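Local coordinates for DUF305 domain-containing protein (Deinococcus radiodurans R1, PDB 3BT5) that is of unknown function but belongs to the DUF305 family of the ferritin-like clan and folds as a bundle of helices, at residues A[15-20]-A[63-68]; A[21-26]-A[82-87]. All coordinates share one frame; numbering follows the deposited sequence. Where two conformers were deposited one is given.

Contact 1 (A[15-20]-A[63-68]); sequences QFVQHM and AMLGRW
Val17 puts both of its methyl groups against helix 41-68, one on Leu65 and the other on Trp68 and Met64. CG1 stands anti to the backbone N (chi1 177°) and lies 3.8 Å from Leu65 CG, with the leucine CD2 equally close; the valine and leucine branches lie alongside, pointing opposite ways. CG2, beside the backbone N, comes obliquely to the outer rim of the indole, 3.8 Å from Trp68 CH2 and slightly farther from CZ3. The same methyl meets Met64 SD at 4.1 Å. An alanine here would keep CB but would probably leave a gap beside Leu65, Met64 SD and the indole rim, where CG1 and CG2 pack. At the next residue, Gln18 adds its aliphatic part: CG rests 4.0 Å from Leu65 CD2, the glutamine running roughly perpendicular to the leucine. Its amide leads elsewhere, NE2 donating to the carbonyl O of Pro71 in the loop after helix 41-68. The carbonyl O of Met64 lies over one indole face, near the rim, and Trp68 NE1 bonds to Glu133 on helix 132-158, whose carboxylate also takes a salt bridge from Arg67. The segment axes approach to 10.3 Å at 139° between their N-to-C directions, a steeply inclined antiparallel packing of two helices joined by a short turn, consistent with a ferritin-like four-helix bundle. Between the segments methyls, a thioether, a glutamine methylene and an aromatic rim meet without a polar bond to set direction; the outside bonds to Pro71 and Glu133 are likely to orient Gln18 and Trp68.

Contact 2 (A[21-26]-A[82-87]); sequences LQHHAQ and RMMGMA
The imidazole of His23 meets Met84 at its edge: NE2 donates to the main-chain O of Met84 at 2.8 Å, nearly straight (171°), with the acceptor almost in the ring plane. Seen from the carbonyl, the donor stands above the peptide plane by 41°. That carbonyl lies just past helix 78-83, in the Schellman turn that ends it, with Gly85 at positive phi. Met86 approaches the same ring obliquely, its CG 3.5 Å from His23 CD2 and its SD 4.5 Å from the ring centroid. Met84 CB also packs on the CD2 side, and the ring of His114 on helix 100-122 meets the imidazole with the two planes inclined. The second flat group is the amide of Gln26, carried out on an extended chain with CG anti to the backbone N (chi1 -173°). It grips the main chain of Ala87 twice: OE1 accepts from Ala87 N at 2.8 Å, and NE2 donates to Ala87 O at 2.9 Å. The paired bonds fix the rotation of the amide and satisfy both polar atoms of one extended residue, much as a neighbouring strand would. Between the two polar grips the Met86 chain, bent at chi3, brings its methyl back to helix 11-37, where it touches the carbonyl O of Gln22 and Gln26 CB. The turn after helix 78-83 is thereby clamped to the long helix by two side chains three residues apart. Beside the amide, Gln26 OE1 lies 3.3 Å from Met86 CA.

Contacts 1 and 2 occupy adjoining segments, 15-20 and 21-26, of helix 11-37, with centres 15 Å apart. Contact 1 lies toward one end of the bundle, about 15 Å from the centre of the chain, whereas contact 2 lies about 6 Å from that centre. Two packings join them: Met84 CE of contact 2 reaches His19 ND1 of contact 1 at 3.6 Å, and Leu65 CD1 touches Leu21 CD2 at 4.0 Å. In contact 1 the two segments meet by apolar packing alone, in contact 2 chiefly by side-chain to main-chain bonds. With the function unknown, neither contact can be assigned to an active site.

Contact 1 (A[15-20]-A[63-68])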
# COMPACT_ATOMS: atom_id res chain seq x y z
N GLN A 15 -7.77 -13.27 -6.68
CA GLN A 15 -6.36 -12.94 -6.75
C GLN A 15 -6.12 -11.44 -6.48
O GLN A 15 -5.14 -11.06 -5.81
CB GLN A 15 -5.78 -13.29 -8.12
CG GLN A 15 -4.34 -12.75 -8.28
CD GLN A 15 -3.77 -12.94 -9.68
OE1 GLN A 15 -4.07 -12.19 -10.60
NE2 GLN A 15 -2.95 -13.96 -9.83
N PHE A 16 -7.00 -10.60 -7.00
CA PHE A 16 -6.88 -9.15 -6.79
C PHE A 16 -6.88 -8.83 -5.29
O PHE A 16 -6.01 -8.12 -4.78
CB PHE A 16 -8.03 -8.41 -7.47
CG PHE A 16 -8.11 -6.97 -7.10
CD1 PHE A 16 -7.14 -6.08 -7.55
CD2 PHE A 16 -9.12 -6.52 -6.28
CE1 PHE A 16 -7.18 -4.74 -7.15
CE2 PHE A 16 -9.18 -5.20 -5.88
CZ PHE A 16 -8.21 -4.30 -6.34
N VAL A 17 -7.85 -9.38 -4.56
CA VAL A 17 -7.92 -9.11 -3.13
C VAL A 17 -6.73 -9.71 -2.39
O VAL A 17 -6.14 -9.07 -1.50
CB VAL A 17 -9.29 -9.55 -2.56
CG1 VAL A 17 -9.35 -9.35 -1.03
CG2 VAL A 17 -10.41 -8.74 -3.23
N GLN A 18 -6.35 -10.94 -2.74
CA GLN A 18 -5.19 -11.55 -2.08
C GLN A 18 -3.94 -10.69 -2.29
O GLN A 18 -3.16 -10.44 -1.35
CB GLN A 18 -4.94 -12.94 -2.63
CG GLN A 18 -5.98 -13.96 -2.17
CD GLN A 18 -5.82 -15.30 -2.90
OE1 GLN A 18 -5.37 -15.34 -4.06
NE2 GLN A 18 -6.22 -16.39 -2.24
N HIS A 19 -3.72 -10.27 -3.53
CA HIS A 19 -2.54 -9.47 -3.82
C HIS A 19 -2.59 -8.11 -3.17
O HIS A 19 -1.56 -7.62 -2.64
CB HIS A 19 -2.37 -9.28 -5.30
CG HIS A 19 -1.81 -10.48 -6.00
ND1 HIS A 19 -1.75 -10.56 -7.38
CD2 HIS A 19 -1.27 -11.62 -5.52
CE1 HIS A 19 -1.20 -11.72 -7.71
NE2 HIS A 19 -0.91 -12.38 -6.61
N MET A 20 -3.76 -7.46 -3.18
CA MET A 20 -3.84 -6.13 -2.60
C MET A 20 -3.66 -6.17 -1.08
O MET A 20 -3.13 -5.24 -0.49
CB MET A 20 -5.16 -5.46 -2.96
CG MET A 20 -5.20 -4.00 -2.64
SD MET A 20 -3.94 -3.00 -3.49
CE MET A 20 -4.49 -3.20 -5.19
N ALA A 63 -12.00 -9.45 5.51
CA ALA A 63 -13.40 -9.89 5.66
C ALA A 63 -13.90 -10.53 4.37
O ALA A 63 -14.58 -11.54 4.39
CB ALA A 63 -14.28 -8.72 6.05
N MET A 64 -13.53 -9.93 3.24
CA MET A 64 -13.92 -10.47 1.94
C MET A 64 -13.39 -11.88 1.74
O MET A 64 -14.12 -12.77 1.32
CB MET A 64 -13.36 -9.58 0.86
CG MET A 64 -14.42 -9.05 -0.03
SD MET A 64 -13.82 -7.85 -1.21
CE MET A 64 -14.79 -6.42 -0.74
N LEU A 65 -12.10 -12.06 2.00
CA LEU A 65 -11.49 -13.37 1.82
C LEU A 65 -12.17 -14.35 2.79
O LEU A 65 -12.49 -15.46 2.40
CB LEU A 65 -10.00 -13.33 2.04
CG LEU A 65 -9.22 -12.52 0.98
CD1 LEU A 65 -7.75 -12.62 1.35
CD2 LEU A 65 -9.46 -13.08 -0.41
N GLY A 66 -12.40 -13.94 4.02
CA GLY A 66 -13.10 -14.81 4.97
C GLY A 66 -14.49 -15.22 4.49
O GLY A 66 -14.87 -16.41 4.57
N ARG A 67 -15.26 -14.25 4.02
CA ARG A 67 -16.61 -14.55 3.51
C ARG A 67 -16.58 -15.49 2.32
O ARG A 67 -17.47 -16.34 2.15
CB ARG A 67 -17.38 -13.28 3.11
CG ARG A 67 -17.74 -12.38 4.27
CD ARG A 67 -18.77 -11.32 3.86
NE ARG A 67 -18.27 -10.39 2.84
CZ ARG A 67 -17.61 -9.27 3.12
NH1 ARG A 67 -17.34 -8.94 4.38
NH2 ARG A 67 -17.21 -8.47 2.13
N TRP A 68 -15.58 -15.32 1.46
CA TRP A 68 -15.48 -16.12 0.24
C TRP A 68 -14.91 -17.49 0.54
O TRP A 68 -14.89 -18.37 -0.33
CB TRP A 68 -14.57 -15.43 -0.77
CG TRP A 68 -15.09 -14.13 -1.24
CD1 TRP A 68 -16.35 -13.63 -1.08
CD2 TRP A 68 -14.35 -13.14 -1.98
NE1 TRP A 68 -16.45 -12.39 -1.67
CE2 TRP A 68 -15.23 -12.07 -2.23
CE3 TRP A 68 -13.03 -13.06 -2.43
CZ2 TRP A 68 -14.85 -10.93 -2.92
CZ3 TRP A 68 -12.63 -11.90 -3.12
CH2 TRP A 68 -13.54 -10.86 -3.36

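Contact 2 (A[21-26]-A[82-87])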
# COMPACT_ATOMS: atom_id res chain seq x y z
N LEU A 21 -4.08 -7.27 -0.45
CA LEU A 21 -3.93 -7.36 1.00
C LEU A 21 -2.43 -7.37 1.33
O LEU A 21 -1.98 -6.68 2.26
CB LEU A 21 -4.65 -8.61 1.52
CG LEU A 21 -4.55 -8.87 3.02
CD1 LEU A 21 -5.07 -7.71 3.83
CD2 LEU A 21 -5.36 -10.14 3.34
N GLN A 22 -1.65 -8.13 0.58
CA GLN A 22 -0.21 -8.16 0.82
C GLN A 22 0.44 -6.82 0.44
O GLN A 22 1.40 -6.35 1.08
CB GLN A 22 0.42 -9.27 -0.03
CG GLN A 22 0.12 -10.67 0.47
CD GLN A 22 0.90 -11.70 -0.33
OE1 GLN A 22 2.11 -11.56 -0.55
NE2 GLN A 22 0.21 -12.70 -0.81
N HIS A 23 -0.04 -6.22 -0.63
CA HIS A 23 0.49 -4.92 -1.08
C HIS A 23 0.26 -3.87 0.02
O HIS A 23 1.19 -3.14 0.42
CB HIS A 23 -0.25 -4.55 -2.36
CG HIS A 23 0.47 -3.54 -3.21
ND1 HIS A 23 0.42 -2.18 -3.01
CD2 HIS A 23 1.25 -3.73 -4.31
CE1 HIS A 23 1.15 -1.57 -3.93
NE2 HIS A 23 1.66 -2.49 -4.73
N HIS A 24 -0.96 -3.79 0.55
CA HIS A 24 -1.24 -2.86 1.62
C HIS A 24 -0.39 -3.15 2.84
O HIS A 24 0.05 -2.20 3.54
CB HIS A 24 -2.71 -2.96 2.02
CG HIS A 24 -3.63 -2.06 1.26
ND1 HIS A 24 -3.55 -1.85 -0.11
CD2 HIS A 24 -4.68 -1.32 1.69
CE1 HIS A 24 -4.51 -1.01 -0.47
NE2 HIS A 24 -5.21 -0.68 0.60
N ALA A 25 -0.18 -4.42 3.17
CA ALA A 25 0.58 -4.74 4.36
C ALA A 25 1.96 -4.10 4.32
O ALA A 25 2.51 -3.71 5.37
CB ALA A 25 0.71 -6.24 4.55
N GLN A 26 2.55 -3.99 3.13
CA GLN A 26 3.89 -3.43 3.06
C GLN A 26 3.91 -1.94 3.47
O GLN A 26 4.93 -1.44 3.96
CB GLN A 26 4.54 -3.58 1.69
CG GLN A 26 6.00 -3.13 1.75
CD GLN A 26 6.67 -3.20 0.41
OE1 GLN A 26 6.32 -2.46 -0.51
NE2 GLN A 26 7.68 -4.02 0.32
N ARG A 82 8.23 -6.16 -7.18
CA ARG A 82 8.83 -4.95 -7.75
C ARG A 82 7.93 -4.36 -8.84
O ARG A 82 7.74 -3.14 -8.91
CB ARG A 82 10.21 -5.23 -8.32
CG ARG A 82 10.88 -4.01 -8.94
CD ARG A 82 12.38 -4.20 -9.05
NE ARG A 82 12.92 -3.54 -10.24
CZ ARG A 82 13.19 -2.24 -10.32
NH1 ARG A 82 12.99 -1.43 -9.29
NH2 ARG A 82 13.67 -1.75 -11.46
N MET A 83 7.38 -5.20 -9.71
CA MET A 83 6.47 -4.69 -10.74
C MET A 83 5.22 -4.05 -10.16
O MET A 83 4.68 -3.10 -10.73
CB MET A 83 6.06 -5.81 -11.67
CG MET A 83 7.21 -6.23 -12.48
SD MET A 83 6.76 -7.45 -13.64
CE MET A 83 8.35 -7.68 -14.43
N MET A 84 4.75 -4.60 -9.05
CA MET A 84 3.63 -4.03 -8.35
C MET A 84 3.98 -2.72 -7.65
O MET A 84 3.09 -2.12 -7.05
CB MET A 84 3.07 -5.02 -7.33
CG MET A 84 2.49 -6.30 -7.92
SD MET A 84 2.07 -7.38 -6.55
CE MET A 84 1.39 -8.81 -7.36
N GLY A 85 5.22 -2.25 -7.76
CA GLY A 85 5.62 -1.01 -7.08
C GLY A 85 6.00 -1.21 -5.63
O GLY A 85 6.29 -0.20 -4.95
N MET A 86 5.98 -2.46 -5.14
CA MET A 86 6.43 -2.72 -3.77
C MET A 86 7.93 -2.47 -3.62
O MET A 86 8.69 -2.59 -4.57
CB MET A 86 6.08 -4.13 -3.34
CG MET A 86 4.56 -4.32 -3.35
SD MET A 86 4.01 -5.99 -3.00
CE MET A 86 4.41 -6.08 -1.28
N ALA A 87 8.35 -2.07 -2.42
CA ALA A 87 9.76 -1.85 -2.13
C ALA A 87 10.48 -3.18 -2.00
O ALA A 87 9.91 -4.16 -1.50
CB ALA A 87 9.88 -1.05 -0.83